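Local coordinates for protein 2-C-methyl-D-erythritol 4-phosphate cytidylyltransferase (Anaerococcus prevotii, PDB 4KT7) that probably catalyses transfer of a cytidylyl group from CTP to 2-C-methyl-D-erythritol 4-phosphate, releasing diphosphate in the second step of the DXP route to isoprenoids, at residues F121-N126 with K207-E212; Y177-K182 with F200-K205; D63-I68 with Y81-T86. All blocks are in the same frame, centred on the assembly; numbering follows the deposited sequence.

Interaction 1: F121-N126 with K207-E212; sequences FLKTIN and KVVHGE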
loop_
_atom_site.group_PDB
_atom_site.type_symbol
_atom_site.label_atom_id
_atom_site.label_comp_id
_atom_site.label_asym_id
_atom_site.label_seq_id
_atom_site.Cartn_x
_atom_site.Cartn_y
_atom_site.Cartn_z
ATOM N N PHE A 121 -15.106 -9.690 10.214
ATOM C CA PHE A 121 -15.623 -9.200 11.495
ATOM C C PHE A 121 -15.698 -10.300 12.546
ATOM O O PHE A 121 -15.359 -10.074 13.706
ATOM C CB PHE A 121 -17.006 -8.574 11.317
ATOM C CG PHE A 121 -16.977 -7.261 10.576
ATOM C CD1 PHE A 121 -16.661 -6.086 11.238
ATOM C CD2 PHE A 121 -17.267 -7.207 9.217
ATOM C CE1 PHE A 121 -16.640 -4.859 10.553
ATOM C CE2 PHE A 121 -17.244 -5.999 8.535
ATOM C CZ PHE A 121 -16.928 -4.827 9.209
ATOM N N LEU A 122 -16.156 -11.484 12.144
ATOM C CA LEU A 122 -16.212 -12.630 13.055
ATOM C C LEU A 122 -14.815 -13.038 13.520
ATOM O O LEU A 122 -14.607 -13.347 14.697
ATOM C CB LEU A 122 -16.895 -13.814 12.376
ATOM C CG LEU A 122 -18.389 -13.642 12.062
ATOM C CD1 LEU A 122 -18.961 -14.863 11.337
ATOM C CD2 LEU A 122 -19.164 -13.381 13.345
ATOM N N LYS A 123 -13.846 -13.031 12.605
ATOM C CA LYS A 123 -12.472 -13.385 12.965
ATOM C C LYS A 123 -11.894 -12.394 13.952
ATOM O O LYS A 123 -11.153 -12.771 14.870
ATOM C CB LYS A 123 -11.586 -13.445 11.721
ATOM C CG LYS A 123 -11.797 -14.711 10.886
ATOM C CD LYS A 123 -11.368 -14.476 9.430
ATOM C CE LYS A 123 -9.894 -14.103 9.338
ATOM N NZ LYS A 123 -9.470 -13.649 7.966
ATOM N N THR A 124 -12.213 -11.119 13.753
ATOM C CA THR A 124 -11.735 -10.079 14.657
ATOM C C THR A 124 -12.373 -10.267 16.033
ATOM O O THR A 124 -11.693 -10.195 17.055
ATOM C CB THR A 124 -12.082 -8.691 14.104
ATOM O OG1 THR A 124 -11.569 -8.592 12.778
ATOM C CG2 THR A 124 -11.470 -7.595 14.953
ATOM N N ILE A 125 -13.677 -10.531 16.063
ATOM C CA ILE A 125 -14.362 -10.784 17.337
ATOM C C ILE A 125 -13.806 -12.032 18.063
ATOM O O ILE A 125 -13.518 -11.996 19.268
ATOM C CB ILE A 125 -15.892 -10.897 17.114
ATOM C CG1 ILE A 125 -16.469 -9.525 16.770
ATOM C CG2 ILE A 125 -16.628 -11.479 18.337
ATOM C CD1 ILE A 125 -17.955 -9.579 16.439
ATOM N N ASN A 126 -13.617 -13.130 17.336
ATOM C CA ASN A 126 -13.094 -14.350 17.958
ATOM C C ASN A 126 -11.676 -14.209 18.520
ATOM O O ASN A 126 -11.302 -14.941 19.430
ATOM C CB ASN A 126 -13.194 -15.547 17.013
ATOM C CG ASN A 126 -14.630 -16.010 16.823
ATOM O OD1 ASN A 126 -15.513 -15.692 17.634
ATOM N ND2 ASN A 126 -14.874 -16.767 15.758
ATOM N N LYS A 207 -3.120 -8.395 18.964
ATOM C CA LYS A 207 -3.183 -9.544 18.080
ATOM C C LYS A 207 -3.492 -9.090 16.668
ATOM O O LYS A 207 -4.342 -8.212 16.443
ATOM C CB LYS A 207 -4.260 -10.533 18.550
ATOM C CG LYS A 207 -4.372 -11.796 17.700
ATOM C CD LYS A 207 -3.154 -12.712 17.943
ATOM C CE LYS A 207 -3.055 -13.798 16.879
ATOM N NZ LYS A 207 -1.920 -14.720 17.193
ATOM N N VAL A 208 -2.827 -9.693 15.692
ATOM C CA VAL A 208 -3.072 -9.310 14.317
ATOM C C VAL A 208 -3.889 -10.394 13.646
ATOM O O VAL A 208 -3.566 -11.575 13.747
ATOM C CB VAL A 208 -1.754 -9.101 13.558
ATOM C CG1 VAL A 208 -2.037 -8.721 12.119
ATOM C CG2 VAL A 208 -0.912 -8.016 14.242
ATOM N N VAL A 209 -4.968 -9.997 12.988
ATOM C CA VAL A 209 -5.770 -10.924 12.200
ATOM C C VAL A 209 -5.533 -10.588 10.734
ATOM O O VAL A 209 -5.540 -9.408 10.367
ATOM C CB VAL A 209 -7.265 -10.743 12.537
ATOM C CG1 VAL A 209 -8.156 -11.285 11.432
ATOM C CG2 VAL A 209 -7.576 -11.389 13.900
ATOM N N HIS A 210 -5.304 -11.602 9.902
ATOM C CA HIS A 210 -5.159 -11.379 8.462
ATOM C C HIS A 210 -6.400 -10.703 7.893
ATOM O O HIS A 210 -7.527 -11.207 8.024
ATOM C CB HIS A 210 -4.902 -12.688 7.709
ATOM C CG HIS A 210 -3.554 -13.284 7.974
ATOM N ND1 HIS A 210 -2.386 -12.717 7.507
ATOM C CD2 HIS A 210 -3.189 -14.404 8.645
ATOM C CE1 HIS A 210 -1.359 -13.458 7.889
ATOM N NE2 HIS A 210 -1.819 -14.485 8.579
ATOM N N GLY A 211 -6.192 -9.554 7.260
ATOM C CA GLY A 211 -7.274 -8.831 6.629
ATOM C C GLY A 211 -7.445 -9.235 5.176
ATOM O O GLY A 211 -6.982 -10.295 4.731
ATOM N N GLU A 212 -8.118 -8.381 4.426
ATOM C CA GLU A 212 -8.432 -8.676 3.049
ATOM C C GLU A 212 -7.842 -7.587 2.174
ATOM O O GLU A 212 -7.949 -6.413 2.503
ATOM C CB GLU A 212 -9.956 -8.792 2.886
ATOM C CG GLU A 212 -10.505 -10.102 3.488
ATOM C CD GLU A 212 -12.000 -10.071 3.814
ATOM O OE1 GLU A 212 -12.659 -9.025 3.597
ATOM O OE2 GLU A 212 -12.513 -11.100 4.317
HETATM O O HOH W 1 -11.167 -12.858 5.864
#
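Lys123 lies across Val209, and the two residues illustrate how an amphipathic lysine can join a helix to a strand of the sheet by both its apolar stem and its charged end. Helix 118-127 runs nearly antiparallel to strand 206-210, at 159° between the short segment axes and 8.9 Å at their closest approach. The tight part is apolar. Val209 CG1 is met twice by the aliphatic stem of Lys123, by CE at 3.9 Å and by CB at 4.1 Å, while its other methyl, CG2, reaches back to the helix main chain, 4.0 Å from Lys123 O. Thr124 backs this patch from the helix side, with its hydroxyl OG1 bonded to Leu120 O within the same helix and its side chain resting on Val134, Thr136, Pro168 and Ala170. Val209 also packs on Val134 and Ala127.

The looser part lies further along the lysine. Its chain turns at chi3 (60°), a bend that lays CE on the valine and sends the amine on past it. Lys123 NZ then donates to His210 O at 3.1 Å, tilted 19° from the carbonyl plane. A water, 2.8 Å from Lys123 NZ and 2.7 Å from Glu212 OE2, bridges the opposite charges, whose own atoms stay 5.4 Å apart. Glu212 OE2 has a second partner in Ser117 OG. The strand also faces the dimer: the side chains of Val208 and His210 pack on Met151 of the second subunit. The chemistry implies a divided task for Lys123, whose methylenes probably shield part of Val209 from solvent while its ammonium group takes up the carbonyl at the strand's end and is likely to feel the glutamate mainly through a hydrated, screened attraction.

Interaction 2: Y177-K182 with F200-K205; sequences YAMYEK and FDRDEK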
loop_
_atom_site.group_PDB
_atom_site.type_symbol
_atom_site.label_atom_id
_atom_site.label_comp_id
_atom_site.label_asym_id
_atom_site.label_seq_id
_atom_site.Cartn_x
_atom_site.Cartn_y
_atom_site.Cartn_z
ATOM N N TYR A 177 -11.259 2.420 26.473
ATOM C CA TYR A 177 -11.799 3.662 27.007
ATOM C C TYR A 177 -10.766 4.338 27.913
ATOM O O TYR A 177 -10.567 5.555 27.833
ATOM C CB TYR A 177 -13.094 3.407 27.788
ATOM C CG TYR A 177 -13.884 4.663 28.126
ATOM C CD1 TYR A 177 -13.534 5.466 29.210
ATOM C CD2 TYR A 177 -15.001 5.033 27.376
ATOM C CE1 TYR A 177 -14.269 6.612 29.527
ATOM C CE2 TYR A 177 -15.751 6.170 27.701
ATOM C CZ TYR A 177 -15.377 6.953 28.770
ATOM O OH TYR A 177 -16.107 8.078 29.077
ATOM N N ALA A 178 -10.118 3.562 28.783
ATOM C CA ALA A 178 -9.114 4.138 29.690
ATOM C C ALA A 178 -7.929 4.713 28.904
ATOM O O ALA A 178 -7.417 5.797 29.210
ATOM C CB ALA A 178 -8.629 3.093 30.699
HETATM N N MSE A 179 -7.500 3.987 27.883
HETATM C CA MSE A 179 -6.414 4.444 27.020
HETATM C C MSE A 179 -6.811 5.753 26.345
HETATM O O MSE A 179 -5.981 6.644 26.171
HETATM C CB MSE A 179 -6.119 3.400 25.934
HETATM C CG MSE A 179 -5.476 2.071 26.392
HETATM SE SE MSE A 179 -3.792 2.394 27.297
HETATM C CE MSE A 179 -4.482 2.349 29.122
ATOM N N TYR A 180 -8.079 5.855 25.948
ATOM C CA TYR A 180 -8.576 7.053 25.284
ATOM C C TYR A 180 -8.553 8.272 26.197
ATOM O O TYR A 180 -8.186 9.384 25.775
ATOM C CB TYR A 180 -9.966 6.812 24.670
ATOM C CG TYR A 180 -9.903 6.783 23.163
ATOM C CD1 TYR A 180 -9.582 5.621 22.485
ATOM C CD2 TYR A 180 -10.083 7.945 22.424
ATOM C CE1 TYR A 180 -9.492 5.598 21.092
ATOM C CE2 TYR A 180 -9.987 7.940 21.046
ATOM C CZ TYR A 180 -9.687 6.765 20.386
ATOM O OH TYR A 180 -9.588 6.764 19.012
ATOM N N GLU A 181 -8.910 8.075 27.460
ATOM C CA GLU A 181 -8.823 9.182 28.407
ATOM C C GLU A 181 -7.379 9.629 28.609
ATOM O O GLU A 181 -7.114 10.822 28.692
ATOM C CB GLU A 181 -9.462 8.798 29.734
ATOM C CG GLU A 181 -10.942 8.559 29.609
ATOM C CD GLU A 181 -11.614 8.354 30.961
ATOM O OE1 GLU A 181 -11.346 7.312 31.612
ATOM O OE2 GLU A 181 -12.404 9.240 31.367
ATOM N N LYS A 182 -6.450 8.677 28.681
ATOM C CA LYS A 182 -5.026 9.001 28.722
ATOM C C LYS A 182 -4.577 9.758 27.476
ATOM O O LYS A 182 -3.813 10.715 27.559
ATOM C CB LYS A 182 -4.185 7.732 28.845
ATOM C CG LYS A 182 -4.127 7.153 30.240
ATOM C CD LYS A 182 -3.343 5.858 30.231
ATOM C CE LYS A 182 -2.891 5.498 31.624
ATOM N NZ LYS A 182 -1.997 6.549 32.221
ATOM N N PHE A 200 1.446 4.015 25.916
ATOM C CA PHE A 200 1.226 3.935 27.357
ATOM C C PHE A 200 1.812 2.682 27.972
ATOM O O PHE A 200 1.387 2.252 29.031
ATOM C CB PHE A 200 -0.252 4.129 27.687
ATOM C CG PHE A 200 -0.766 5.453 27.231
ATOM C CD1 PHE A 200 -0.309 6.626 27.818
ATOM C CD2 PHE A 200 -1.646 5.544 26.166
ATOM C CE1 PHE A 200 -0.759 7.872 27.371
ATOM C CE2 PHE A 200 -2.098 6.787 25.718
ATOM C CZ PHE A 200 -1.652 7.946 26.319
ATOM N N ASP A 201 2.801 2.112 27.285
ATOM C CA ASP A 201 3.655 1.094 27.873
ATOM C C ASP A 201 2.888 -0.146 28.304
ATOM O O ASP A 201 3.192 -0.744 29.334
ATOM C CB ASP A 201 4.424 1.700 29.043
ATOM C CG ASP A 201 5.513 2.651 28.573
ATOM O OD1 ASP A 201 5.947 2.498 27.410
ATOM O OD2 ASP A 201 5.930 3.539 29.348
ATOM N N ARG A 202 1.876 -0.514 27.536
ATOM C CA ARG A 202 1.084 -1.690 27.864
ATOM C C ARG A 202 1.818 -2.970 27.498
ATOM O O ARG A 202 2.450 -3.056 26.436
ATOM C CB ARG A 202 -0.263 -1.642 27.145
ATOM C CG ARG A 202 -1.047 -0.404 27.461
ATOM C CD ARG A 202 -1.176 -0.228 28.960
ATOM N NE ARG A 202 -1.998 -1.270 29.560
ATOM C CZ ARG A 202 -2.773 -1.080 30.622
ATOM N NH1 ARG A 202 -2.832 0.120 31.186
ATOM N NH2 ARG A 202 -3.496 -2.080 31.112
ATOM N N ASP A 203 1.742 -3.973 28.367
ATOM C CA ASP A 203 2.297 -5.269 28.011
ATOM C C ASP A 203 1.239 -6.199 27.444
ATOM O O ASP A 203 1.554 -7.326 27.049
ATOM C CB ASP A 203 3.059 -5.918 29.176
ATOM C CG ASP A 203 2.148 -6.374 30.297
ATOM O OD1 ASP A 203 0.963 -5.963 30.329
ATOM O OD2 ASP A 203 2.635 -7.146 31.159
ATOM N N GLU A 204 -0.010 -5.726 27.388
ATOM C CA GLU A 204 -1.051 -6.452 26.685
ATOM C C GLU A 204 -0.735 -6.364 25.197
ATOM O O GLU A 204 -0.650 -5.271 24.624
ATOM C CB GLU A 204 -2.440 -5.857 26.957
ATOM C CG GLU A 204 -2.884 -5.939 28.413
ATOM C CD GLU A 204 -2.702 -4.621 29.151
ATOM O OE1 GLU A 204 -1.918 -3.762 28.674
ATOM O OE2 GLU A 204 -3.355 -4.431 30.205
ATOM N N LYS A 205 -0.564 -7.514 24.566
ATOM C CA LYS A 205 -0.169 -7.544 23.155
ATOM C C LYS A 205 -1.340 -7.355 22.187
ATOM O O LYS A 205 -2.486 -7.719 22.489
ATOM C CB LYS A 205 0.596 -8.842 22.849
ATOM C CG LYS A 205 1.937 -8.940 23.567
ATOM C CD LYS A 205 2.989 -9.654 22.708
ATOM C CE LYS A 205 4.398 -9.272 23.166
ATOM N NZ LYS A 205 5.476 -10.172 22.662
#
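Arg202 NH2, in a side chain that lies against Met179, donates to Glu204 OE2 at 2.5 Å in a salt bridge, and Arg202 NE donates to Glu204 OE1 at 2.6 Å. The two bonds form a side-on fork. Both are nearly straight (172°), each carboxylate oxygen offers its syn lone pair, and the acceptors lie in the guanidinium plane, an arrangement that fixes the rotation of the arginine head. So held, the arginine presents its remaining atoms to helix 173-184: NH1 is 3.5 Å from the methyl CE of Met179, a selenomethionine, and the arginine's CG lies 3.9 Å from SE.

The same selenium serves a second neighbour. Met179 SE touches Phe200 CB at 4.0 Å and approaches the ring obliquely, a Met-aromatic contact with SE 5.0 Å from the centroid. Lys182, one helical turn further on, covers a face of that ring: its CB stands over the rim near Phe200 CZ at 3.6 Å, in a CH-pi contact, and its CD follows the ring back toward CG. With CG anti to the carbonyl carbon (chi1 -60°), Phe200 points its ring at the helix.

Phe200 stands at the end of helix 196-199, which Asp201, with positive phi, closes as the C-prime residue of a Schellman motif. The contact therefore lays a helix terminus and the loop leading to strand 206-210 against helix 173-184. Its chemistry implies cohesion by apolar and CH-pi contacts, with the methionine, here as its seleno form, between ring and arginine, and with the arginine's charge probably balanced by Glu204 within its own loop.

Interaction 3: D63-I68 with Y81-T86; sequences DDEDII and YVYGST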
loop_
_atom_site.group_PDB
_atom_site.type_symbol
_atom_site.label_atom_id
_atom_site.label_comp_id
_atom_site.label_asym_id
_atom_site.label_seq_id
_atom_site.Cartn_x
_atom_site.Cartn_y
_atom_site.Cartn_z
ATOM N N ASP A 63 -24.159 17.419 9.532
ATOM C CA ASP A 63 -24.756 17.819 8.261
ATOM C C ASP A 63 -25.389 16.655 7.490
ATOM O O ASP A 63 -26.222 16.872 6.594
ATOM C CB ASP A 63 -23.709 18.502 7.373
ATOM C CG ASP A 63 -23.163 19.775 7.982
ATOM O OD1 ASP A 63 -23.794 20.309 8.920
ATOM O OD2 ASP A 63 -22.104 20.247 7.507
ATOM N N ASP A 64 -24.981 15.431 7.825
ATOM C CA ASP A 64 -25.469 14.227 7.144
ATOM C C ASP A 64 -26.641 13.575 7.881
ATOM O O ASP A 64 -27.089 12.491 7.494
ATOM C CB ASP A 64 -24.352 13.185 7.036
ATOM C CG ASP A 64 -23.306 13.522 5.981
ATOM O OD1 ASP A 64 -23.633 14.158 4.956
ATOM O OD2 ASP A 64 -22.142 13.106 6.169
ATOM N N GLU A 65 -27.138 14.224 8.936
ATOM C CA GLU A 65 -28.122 13.596 9.824
ATOM C C GLU A 65 -29.418 13.135 9.132
ATOM O O GLU A 65 -29.870 12.014 9.346
ATOM C CB GLU A 65 -28.443 14.492 11.029
ATOM C CG GLU A 65 -29.423 13.844 12.008
ATOM C CD GLU A 65 -29.577 14.615 13.311
ATOM O OE1 GLU A 65 -29.125 15.783 13.377
ATOM O OE2 GLU A 65 -30.160 14.051 14.271
ATOM N N ASP A 66 -29.999 13.985 8.293
ATOM C CA ASP A 66 -31.239 13.635 7.601
ATOM C C ASP A 66 -31.107 12.405 6.707
ATOM O O ASP A 66 -31.958 11.520 6.725
ATOM C CB ASP A 66 -31.752 14.829 6.798
ATOM C CG ASP A 66 -32.298 15.926 7.686
ATOM O OD1 ASP A 66 -32.888 15.584 8.737
ATOM O OD2 ASP A 66 -32.129 17.118 7.344
ATOM N N ILE A 67 -30.035 12.353 5.927
ATOM C CA ILE A 67 -29.763 11.188 5.094
ATOM C C ILE A 67 -29.391 9.976 5.952
ATOM O O ILE A 67 -29.695 8.832 5.591
ATOM C CB ILE A 67 -28.650 11.482 4.068
ATOM C CG1 ILE A 67 -29.020 12.717 3.245
ATOM C CG2 ILE A 67 -28.419 10.289 3.162
ATOM C CD1 ILE A 67 -30.319 12.583 2.473
ATOM N N ILE A 68 -28.743 10.220 7.091
ATOM C CA ILE A 68 -28.457 9.135 8.029
ATOM C C ILE A 68 -29.741 8.504 8.562
ATOM O O ILE A 68 -29.844 7.275 8.640
ATOM C CB ILE A 68 -27.569 9.584 9.202
ATOM C CG1 ILE A 68 -26.137 9.828 8.711
ATOM C CG2 ILE A 68 -27.517 8.509 10.280
ATOM C CD1 ILE A 68 -25.412 8.553 8.279
ATOM N N TYR A 81 -27.080 6.575 16.282
ATOM C CA TYR A 81 -25.976 7.443 15.887
ATOM C C TYR A 81 -25.714 8.555 16.887
ATOM O O TYR A 81 -26.635 8.994 17.593
ATOM C CB TYR A 81 -26.246 8.035 14.498
ATOM C CG TYR A 81 -27.445 8.967 14.419
ATOM C CD1 TYR A 81 -27.336 10.311 14.761
ATOM C CD2 TYR A 81 -28.675 8.507 13.962
ATOM C CE1 TYR A 81 -28.426 11.162 14.669
ATOM C CE2 TYR A 81 -29.772 9.350 13.876
ATOM C CZ TYR A 81 -29.637 10.675 14.229
ATOM O OH TYR A 81 -30.721 11.515 14.135
ATOM N N VAL A 82 -24.459 9.003 16.929
ATOM C CA VAL A 82 -24.055 10.206 17.654
ATOM C C VAL A 82 -23.277 11.123 16.711
ATOM O O VAL A 82 -22.785 10.673 15.666
ATOM C CB VAL A 82 -23.178 9.879 18.896
ATOM C CG1 VAL A 82 -24.024 9.199 19.965
ATOM C CG2 VAL A 82 -22.016 8.990 18.513
ATOM N N TYR A 83 -23.162 12.400 17.072
ATOM C CA TYR A 83 -22.396 13.338 16.258
ATOM C C TYR A 83 -20.908 13.100 16.499
ATOM O O TYR A 83 -20.488 12.827 17.629
ATOM C CB TYR A 83 -22.721 14.790 16.621
ATOM C CG TYR A 83 -24.124 15.267 16.292
ATOM C CD1 TYR A 83 -24.935 14.585 15.404
ATOM C CD2 TYR A 83 -24.625 16.425 16.879
ATOM C CE1 TYR A 83 -26.221 15.048 15.106
ATOM C CE2 TYR A 83 -25.892 16.892 16.597
ATOM C CZ TYR A 83 -26.687 16.207 15.713
ATOM O OH TYR A 83 -27.947 16.695 15.451
ATOM N N GLY A 84 -20.099 13.219 15.450
ATOM C CA GLY A 84 -18.659 13.078 15.610
ATOM C C GLY A 84 -18.012 14.402 15.993
ATOM O O GLY A 84 -18.701 15.346 16.355
ATOM N N SER A 85 -16.690 14.484 15.918
ATOM C CA SER A 85 -16.018 15.720 16.298
ATOM C C SER A 85 -15.029 16.150 15.223
ATOM O O SER A 85 -15.271 15.916 14.038
ATOM C CB SER A 85 -15.339 15.573 17.657
ATOM O OG SER A 85 -14.883 16.832 18.118
ATOM N N THR A 86 -13.922 16.772 15.624
ATOM C CA THR A 86 -13.020 17.389 14.647
ATOM C C THR A 86 -11.775 16.564 14.264
ATOM O O THR A 86 -10.996 16.990 13.414
ATOM C CB THR A 86 -12.548 18.778 15.104
ATOM O OG1 THR A 86 -12.118 18.681 16.462
ATOM C CG2 THR A 86 -13.683 19.812 14.983
#
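The beta-alpha-beta unit of strand 55-60, helix 65-73 and strand 79-83 is held at its helix-to-strand face by Glu65, which reaches both Tyr81 and Tyr83. One carboxylate receives two phenol hydroxyls, one on each oxygen. Tyr81 OH donates to Glu65 OE2 at 2.6 Å, on that oxygen's anti lone pair; Tyr83 OH donates to Glu65 OE1, also at 2.6 Å, from the syn side but 33° out of the carboxylate plane. The carboxylate stands almost perpendicular to both rings and meets each at its edge. What lets it span the gap is an extended chain whose CG lies anti to the backbone nitrogen (chi1 -178°). With an alanine here, both phenol hydroxyls would probably lose their shared acceptor, and the Tyr83 ring could be left freer to turn.

Tyr81 points at the crossover helix from the strand, whereas Tyr83 reaches it only through the far end of its ring. The strand itself is paired in parallel with strand 55-60, through Val82 to Leu58 and Ile60, as in the Rossmann-like sheets of the GT-A nucleotidyltransferases. Tyr81 has further support, since one turn along the helix Ile68 CG2 lies 3.9 Å from Tyr81 CD2, and the Tyr81 ring also touches Lys69 and Leu72. Ile68 in turn packs on Ile60 and Leu21.

In the fold
Interactions 1 and 3 both fasten a helix to the same large mixed sheet, but on opposite sides of the chain's centre, with about 28 Å between contact centres and about 16 Å between nearest atoms. Interaction 2 is nested in sequence within the loop that interaction 1 closes: Lys205 runs straight on into strand 206-210, although the centres of interactions 1 and 2 lie about 20 Å apart. The nearest atoms of interactions 2 and 3 are about 10 Å apart, and interaction 3 closes earlier in the chain. A sodium ion lies about 12 Å from the Arg202 side chain; none of the three contacts is assigned to the active site. The second subunit touches both interaction 1 and Lys205 of interaction 2.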